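Local coordinates for pks18 (Mycobacterium tuberculosis, PDB 1TED), which extends medium- and long-chain aliphatic acyl-CoA starters with malonyl-CoA, as a homodimeric type III polyketide synthase, to make tri- and tetraketide alpha-pyrones, at the interface of chains A and B. Residues are numbered along the deposited sequence; one frame, centred on the assembly and turned at random. Chains: chain A/B, pks18.

Contact 1: the interface of chains A and B. Residues chain A 167-171, 184; chain B 168-171, 173, 180, 184.
Two valines from opposite subunits form the apolar centre of this dimer contact. A:Val170 CG2 meets B:Val168 CG1 at 3.5 Å, which is tight packing, and the two side chains cross at about a right angle. The touching branch of A:Val170 is anti to the carbonyl carbon. That of B:Val168 is anti to the backbone N (chi1 -167°). Next outward, A:Val168 turns its CG2 methyl to B:Thr184 OG1 at 3.8 Å. The hydroxyl OG1 of B:Thr184 is fixed by a hydrogen bond to the backbone carbonyl B:Asn180 O, one helical turn earlier (3.1 Å). Along the edge of the A strand, B:Met173 bends at chi2 and chi3. Its SD lies beside A:Val169 and takes a weak hydrogen bond from A:Val169 N (3.5 Å). Another weak bond runs from A:Asn171 N to B:Val169 O (3.4 Å). The side chains of A:Asn171 and B:Asn171 pack obliquely, CB to CB at 3.8 Å, with their amide planes nearly coplanar (14°). At the rim, the backbone carbonyl A:Arg167 O lies 2.9 Å from the side-chain amide oxygen B:Asn180 OD1. As modelled both can only accept, so this is a clash. A flipped amide would offer an N-H instead. In the thiolase fold, strands 166-171 of both chains cross near the two-fold axis, with an antiparallel bridge between A:Val170 and B:Val170, and helices 177-191 lie beside them.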
# COMPACT_ATOMS: atom_id res chain seq x y z
N ARG A 167 9.23 -5.13 3.41
CA ARG A 167 8.77 -4.11 2.48
C ARG A 167 7.27 -3.96 2.48
O ARG A 167 6.52 -4.94 2.62
CB ARG A 167 9.26 -4.42 1.07
CG ARG A 167 10.76 -4.23 0.89
CD ARG A 167 11.25 -4.68 -0.48
NE ARG A 167 11.29 -6.13 -0.61
CZ ARG A 167 10.47 -6.85 -1.36
NH1 ARG A 167 9.52 -6.26 -2.07
NH2 ARG A 167 10.60 -8.17 -1.39
N VAL A 168 6.83 -2.71 2.32
CA VAL A 168 5.42 -2.36 2.28
C VAL A 168 5.20 -1.29 1.21
O VAL A 168 5.81 -0.22 1.25
CB VAL A 168 4.95 -1.82 3.65
CG1 VAL A 168 3.46 -1.46 3.59
CG2 VAL A 168 5.20 -2.85 4.73
N VAL A 169 4.32 -1.57 0.25
CA VAL A 169 4.03 -0.60 -0.80
C VAL A 169 2.67 0.06 -0.54
O VAL A 169 1.65 -0.62 -0.43
CB VAL A 169 4.04 -1.28 -2.19
CG1 VAL A 169 3.66 -0.29 -3.27
CG2 VAL A 169 5.41 -1.83 -2.47
N VAL A 170 2.69 1.38 -0.44
CA VAL A 170 1.49 2.18 -0.18
C VAL A 170 1.05 2.97 -1.40
O VAL A 170 1.66 3.98 -1.74
CB VAL A 170 1.74 3.16 0.97
CG1 VAL A 170 0.50 4.02 1.20
CG2 VAL A 170 2.10 2.40 2.23
N ASN A 171 -0.03 2.52 -2.02
CA ASN A 171 -0.57 3.16 -3.21
C ASN A 171 -1.92 3.84 -2.97
O ASN A 171 -2.68 3.43 -2.09
CB ASN A 171 -0.73 2.14 -4.34
CG ASN A 171 0.60 1.56 -4.79
OD1 ASN A 171 1.49 2.28 -5.25
ND2 ASN A 171 0.73 0.24 -4.67
N THR A 184 4.15 3.95 9.51
CA THR A 184 4.51 2.55 9.40
C THR A 184 5.95 2.35 9.87
O THR A 184 6.26 1.40 10.61
CB THR A 184 4.35 2.09 7.94
OG1 THR A 184 2.98 2.29 7.55
CG2 THR A 184 4.69 0.62 7.79
N VAL B 168 -3.66 2.08 6.10
CA VAL B 168 -2.62 1.89 5.10
C VAL B 168 -3.17 0.93 4.07
O VAL B 168 -3.71 -0.12 4.41
CB VAL B 168 -1.33 1.27 5.68
CG1 VAL B 168 -0.21 1.40 4.65
CG2 VAL B 168 -0.95 1.94 6.97
N VAL B 169 -3.04 1.31 2.80
CA VAL B 169 -3.51 0.48 1.71
C VAL B 169 -2.32 -0.13 0.99
O VAL B 169 -1.48 0.57 0.41
CB VAL B 169 -4.34 1.31 0.71
CG1 VAL B 169 -4.85 0.40 -0.42
CG2 VAL B 169 -5.49 1.98 1.43
N VAL B 170 -2.24 -1.46 1.03
CA VAL B 170 -1.15 -2.21 0.41
C VAL B 170 -1.62 -2.77 -0.93
O VAL B 170 -2.40 -3.72 -0.97
CB VAL B 170 -0.72 -3.36 1.32
CG1 VAL B 170 0.52 -4.04 0.76
CG2 VAL B 170 -0.46 -2.82 2.72
N ASN B 171 -1.13 -2.19 -2.02
CA ASN B 171 -1.52 -2.62 -3.36
C ASN B 171 -0.37 -3.23 -4.16
O ASN B 171 0.79 -2.87 -3.98
CB ASN B 171 -2.08 -1.45 -4.18
CG ASN B 171 -3.43 -0.96 -3.67
OD1 ASN B 171 -4.36 -1.75 -3.47
ND2 ASN B 171 -3.56 0.35 -3.49
N MET B 173 1.09 -6.16 -4.10
CA MET B 173 2.08 -7.00 -3.43
C MET B 173 1.68 -8.46 -3.65
O MET B 173 2.23 -9.39 -3.06
CB MET B 173 2.18 -6.63 -1.94
CG MET B 173 2.77 -5.23 -1.75
SD MET B 173 3.77 -4.95 -0.28
CE MET B 173 5.37 -5.69 -0.79
N ASN B 180 2.59 -9.10 4.28
CA ASN B 180 3.10 -7.74 4.36
C ASN B 180 2.12 -6.93 5.22
O ASN B 180 2.53 -6.08 6.03
CB ASN B 180 3.18 -7.13 2.96
CG ASN B 180 4.22 -7.79 2.09
OD1 ASN B 180 5.43 -7.55 2.24
ND2 ASN B 180 3.77 -8.66 1.20
N THR B 184 2.59 -5.24 9.18
CA THR B 184 2.27 -3.85 9.50
C THR B 184 1.41 -3.80 10.76
O THR B 184 1.59 -2.94 11.61
CB THR B 184 1.51 -3.19 8.34
OG1 THR B 184 2.33 -3.23 7.16
CG2 THR B 184 1.14 -1.74 8.66

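Contact 2: the interface of chains A and B. Residues chain A 163-166; chain B 254-256.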
# COMPACT_ATOMS: atom_id res chain seq x y z
N PRO A 163 18.45 -8.83 1.47
CA PRO A 163 17.42 -9.57 0.73
C PRO A 163 16.21 -9.88 1.62
O PRO A 163 15.12 -10.14 1.14
CB PRO A 163 18.13 -10.85 0.30
CG PRO A 163 19.56 -10.41 0.19
CD PRO A 163 19.74 -9.54 1.39
N SER A 164 16.42 -9.84 2.93
CA SER A 164 15.35 -10.15 3.88
C SER A 164 14.69 -8.92 4.50
O SER A 164 13.98 -9.04 5.49
CB SER A 164 15.90 -11.05 4.99
OG SER A 164 16.90 -10.37 5.74
N ILE A 165 14.92 -7.76 3.92
CA ILE A 165 14.31 -6.55 4.44
C ILE A 165 12.79 -6.62 4.29
O ILE A 165 12.28 -7.23 3.35
CB ILE A 165 14.84 -5.31 3.69
CG1 ILE A 165 14.40 -4.03 4.41
CG2 ILE A 165 14.35 -5.34 2.24
CD1 ILE A 165 14.98 -2.77 3.81
N SER A 166 12.07 -6.03 5.24
CA SER A 166 10.62 -6.02 5.19
C SER A 166 10.22 -4.89 4.26
O SER A 166 10.80 -3.80 4.30
CB SER A 166 10.03 -5.76 6.58
OG SER A 166 10.70 -6.55 7.54
N SER B 254 10.89 -12.48 5.26
CA SER B 254 10.78 -12.07 3.87
C SER B 254 12.10 -12.43 3.20
O SER B 254 13.15 -12.48 3.86
CB SER B 254 10.55 -10.55 3.77
OG SER B 254 9.57 -10.10 4.69
N GLN B 255 12.07 -12.68 1.89
CA GLN B 255 13.29 -13.01 1.16
C GLN B 255 13.22 -12.74 -0.32
O GLN B 255 12.59 -13.49 -1.07
CB GLN B 255 13.66 -14.48 1.36
CG GLN B 255 14.73 -14.73 2.41
CD GLN B 255 16.09 -14.19 2.02
OE1 GLN B 255 16.64 -14.54 0.98
NE2 GLN B 255 16.65 -13.34 2.87
N LEU B 256 13.89 -11.68 -0.75
CA LEU B 256 13.93 -11.34 -2.16
C LEU B 256 14.86 -12.40 -2.77
O LEU B 256 16.03 -12.46 -2.40
CB LEU B 256 14.54 -9.95 -2.34
CG LEU B 256 14.03 -9.06 -3.48
CD1 LEU B 256 15.06 -7.97 -3.72
CD2 LEU B 256 13.80 -9.86 -4.74
O HOH W 1 9.80 -9.38 6.98
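The backbone oxygen of A:Pro163 is the best-held polar atom of this dimer contact. One backbone hydrogen bond grips A:Pro163 O across the interface, from B:Leu256 N at 2.7 Å. The bond is almost straight, 176° at the hydrogen. The donor comes from above the carbonyl plane, 27° out of it, and not along a lone pair. B:Leu256 CB also packs against A:Pro163 O, at 3.5 Å. Beside the bond, the side chain of B:Gln255 bends at chi2 and brings its amide over A:Ser164. Its NE2 lies 3.2 Å from A:Ser164 CB, so the packing is close. The hydroxyl OG of A:Ser164 stands between the backbone N and the carbonyl carbon (chi1 64°), the crowded position. A:Ser164 CB, not OG, makes the closer approach, and it also lies 3.3 Å from the backbone oxygen B:Ser254 O. Further along, a water links A:Ser166 OG, at 3.0 Å, with B:Ser254 OG. The leg from the water to B:Ser254 OG is modelled too short to carry weight. In the fold, A:Pro163 to A:Ile165 are the last part of the loop between helix 151-159 and strand 166-171. It rests on the last residues of strand 247-256 of chain B.

Contact 3: the interface of chains A and B. Residues chain A 25-29; chain B 31, 190-191, 193-194, 235-237.
A:Pro26 and B:Pro193 bury the most surface here, 95 and 75 Å², followed by A:Pro25. The A side is a proline-rich N-terminal arm, residues 25-29, whose backbone torsions are those of a polyproline II stretch. It lies on the partner subunit of this chalcone synthase-like dimer. The ring of A:Pro26 is set among three parts of chain B. Its CB meets B:Thr31 CB at 3.7 Å. Its CG lies against the backbone of strand 226-236, 3.7 Å from B:Ser236 CA, and goes on towards B:Gln237. Its CD touches B:Pro193 CB at 3.8 Å, and these two rings cross obliquely. B:Pro193 turns CG and CD to A:Pro28, two residues further along the arm, with CG 3.8 Å from A:Pro28 CA. A:Pro25 uses CB, which packs on B:Pro193 O (3.7 Å) and alongside B:Ala194. At the far end, A:Pro29 sets CD against B:Arg190 O at 3.4 Å, where helix 177-191 ends. No polar bond crosses the contact, so it rests on shape and apolar packing. Within chain B, B:Arg190 NH1 donates to B:Thr31 O at 2.7 Å. That oxygen lies at the edge of the guanidinium, in its plane, and the bond ties the first modelled residue to the helix.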
# COMPACT_ATOMS: atom_id res chain seq x y z
N PRO A 25 -2.61 -5.13 29.26
CA PRO A 25 -1.86 -5.06 28.00
C PRO A 25 -0.38 -4.91 28.31
O PRO A 25 -0.01 -4.36 29.34
CB PRO A 25 -2.41 -3.79 27.34
CG PRO A 25 -3.74 -3.59 27.99
CD PRO A 25 -3.48 -3.96 29.42
N PRO A 26 0.48 -5.42 27.42
CA PRO A 26 1.93 -5.32 27.65
C PRO A 26 2.32 -3.84 27.69
O PRO A 26 1.66 -3.01 27.08
CB PRO A 26 2.52 -6.01 26.42
CG PRO A 26 1.44 -6.96 25.99
CD PRO A 26 0.19 -6.16 26.18
N ALA A 27 3.40 -3.52 28.40
CA ALA A 27 3.87 -2.14 28.48
C ALA A 27 4.31 -1.69 27.09
O ALA A 27 4.91 -2.45 26.34
CB ALA A 27 5.06 -2.05 29.46
N PRO A 28 4.03 -0.43 26.73
CA PRO A 28 4.39 0.14 25.43
C PRO A 28 5.88 0.46 25.31
O PRO A 28 6.54 0.71 26.32
CB PRO A 28 3.59 1.44 25.36
CG PRO A 28 2.67 1.40 26.54
CD PRO A 28 3.38 0.59 27.57
N PRO A 29 6.42 0.46 24.08
CA PRO A 29 7.84 0.79 23.91
C PRO A 29 7.89 2.23 24.43
O PRO A 29 6.90 2.97 24.33
CB PRO A 29 8.03 0.73 22.40
CG PRO A 29 6.97 -0.21 21.95
CD PRO A 29 5.79 0.18 22.78
N THR B 31 6.39 -9.35 24.96
CA THR B 31 5.06 -9.20 24.31
C THR B 31 4.90 -10.04 23.05
O THR B 31 5.81 -10.18 22.23
CB THR B 31 4.76 -7.71 23.99
OG1 THR B 31 3.79 -7.63 22.94
CG2 THR B 31 6.01 -6.98 23.59
N ARG B 190 2.49 -3.96 18.53
CA ARG B 190 3.62 -4.03 19.44
C ARG B 190 3.97 -2.62 19.91
O ARG B 190 4.46 -2.44 21.02
CB ARG B 190 4.84 -4.66 18.76
CG ARG B 190 4.79 -6.17 18.65
CD ARG B 190 6.05 -6.71 17.99
NE ARG B 190 6.08 -8.17 18.00
CZ ARG B 190 6.14 -8.91 19.11
NH1 ARG B 190 6.18 -8.32 20.30
NH2 ARG B 190 6.15 -10.24 19.03
N ALA B 191 3.71 -1.63 19.06
CA ALA B 191 3.98 -0.24 19.38
C ALA B 191 2.85 0.39 20.21
O ALA B 191 3.06 1.36 20.92
CB ALA B 191 4.21 0.57 18.10
N PRO B 193 0.32 -1.56 22.42
CA PRO B 193 -0.20 -2.76 23.10
C PRO B 193 -1.65 -2.74 23.54
O PRO B 193 -2.27 -3.79 23.68
CB PRO B 193 0.76 -2.93 24.28
CG PRO B 193 2.05 -2.31 23.77
CD PRO B 193 1.53 -1.06 23.11
N ALA B 194 -2.19 -1.55 23.79
CA ALA B 194 -3.57 -1.42 24.23
C ALA B 194 -4.52 -1.32 23.06
O ALA B 194 -5.73 -1.28 23.25
CB ALA B 194 -3.72 -0.20 25.11
N ALA B 235 -1.97 -7.42 20.96
CA ALA B 235 -0.71 -7.70 21.65
C ALA B 235 -1.04 -8.31 22.99
O ALA B 235 -2.06 -7.99 23.60
CB ALA B 235 0.09 -6.42 21.83
N SER B 236 -0.17 -9.19 23.46
CA SER B 236 -0.42 -9.85 24.73
C SER B 236 0.89 -10.20 25.43
O SER B 236 1.92 -10.36 24.79
CB SER B 236 -1.25 -11.12 24.47
OG SER B 236 -1.29 -11.97 25.60
N GLN B 237 0.85 -10.27 26.76
CA GLN B 237 2.03 -10.64 27.53
C GLN B 237 2.37 -12.09 27.21
O GLN B 237 1.51 -12.84 26.74
CB GLN B 237 1.75 -10.52 29.03
CG GLN B 237 1.64 -9.10 29.56
CD GLN B 237 1.30 -9.09 31.05
OE1 GLN B 237 0.19 -8.71 31.44
NE2 GLN B 237 2.25 -9.51 31.88

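The C-alpha centres of contact 1 and contact 2 are about 15 Å apart, and strand 166-171 of chain A runs from one to the other. The C-alpha centre of contact 3 lies about 23 Å from that of contact 1 and about 25 Å from that of contact 2. Helix 177-191 of chain B joins it to contact 1. The three patches thus belong to one extended homodimer interface, with a strand core and an outlying arm. Contact 1 is the one near catalysis: its centre is about 12 Å from the nucleophile B:Cys175, so dimer packing may help shape the active site. The twin of contact 3 is not seen, as chain B is modelled from B:Thr31.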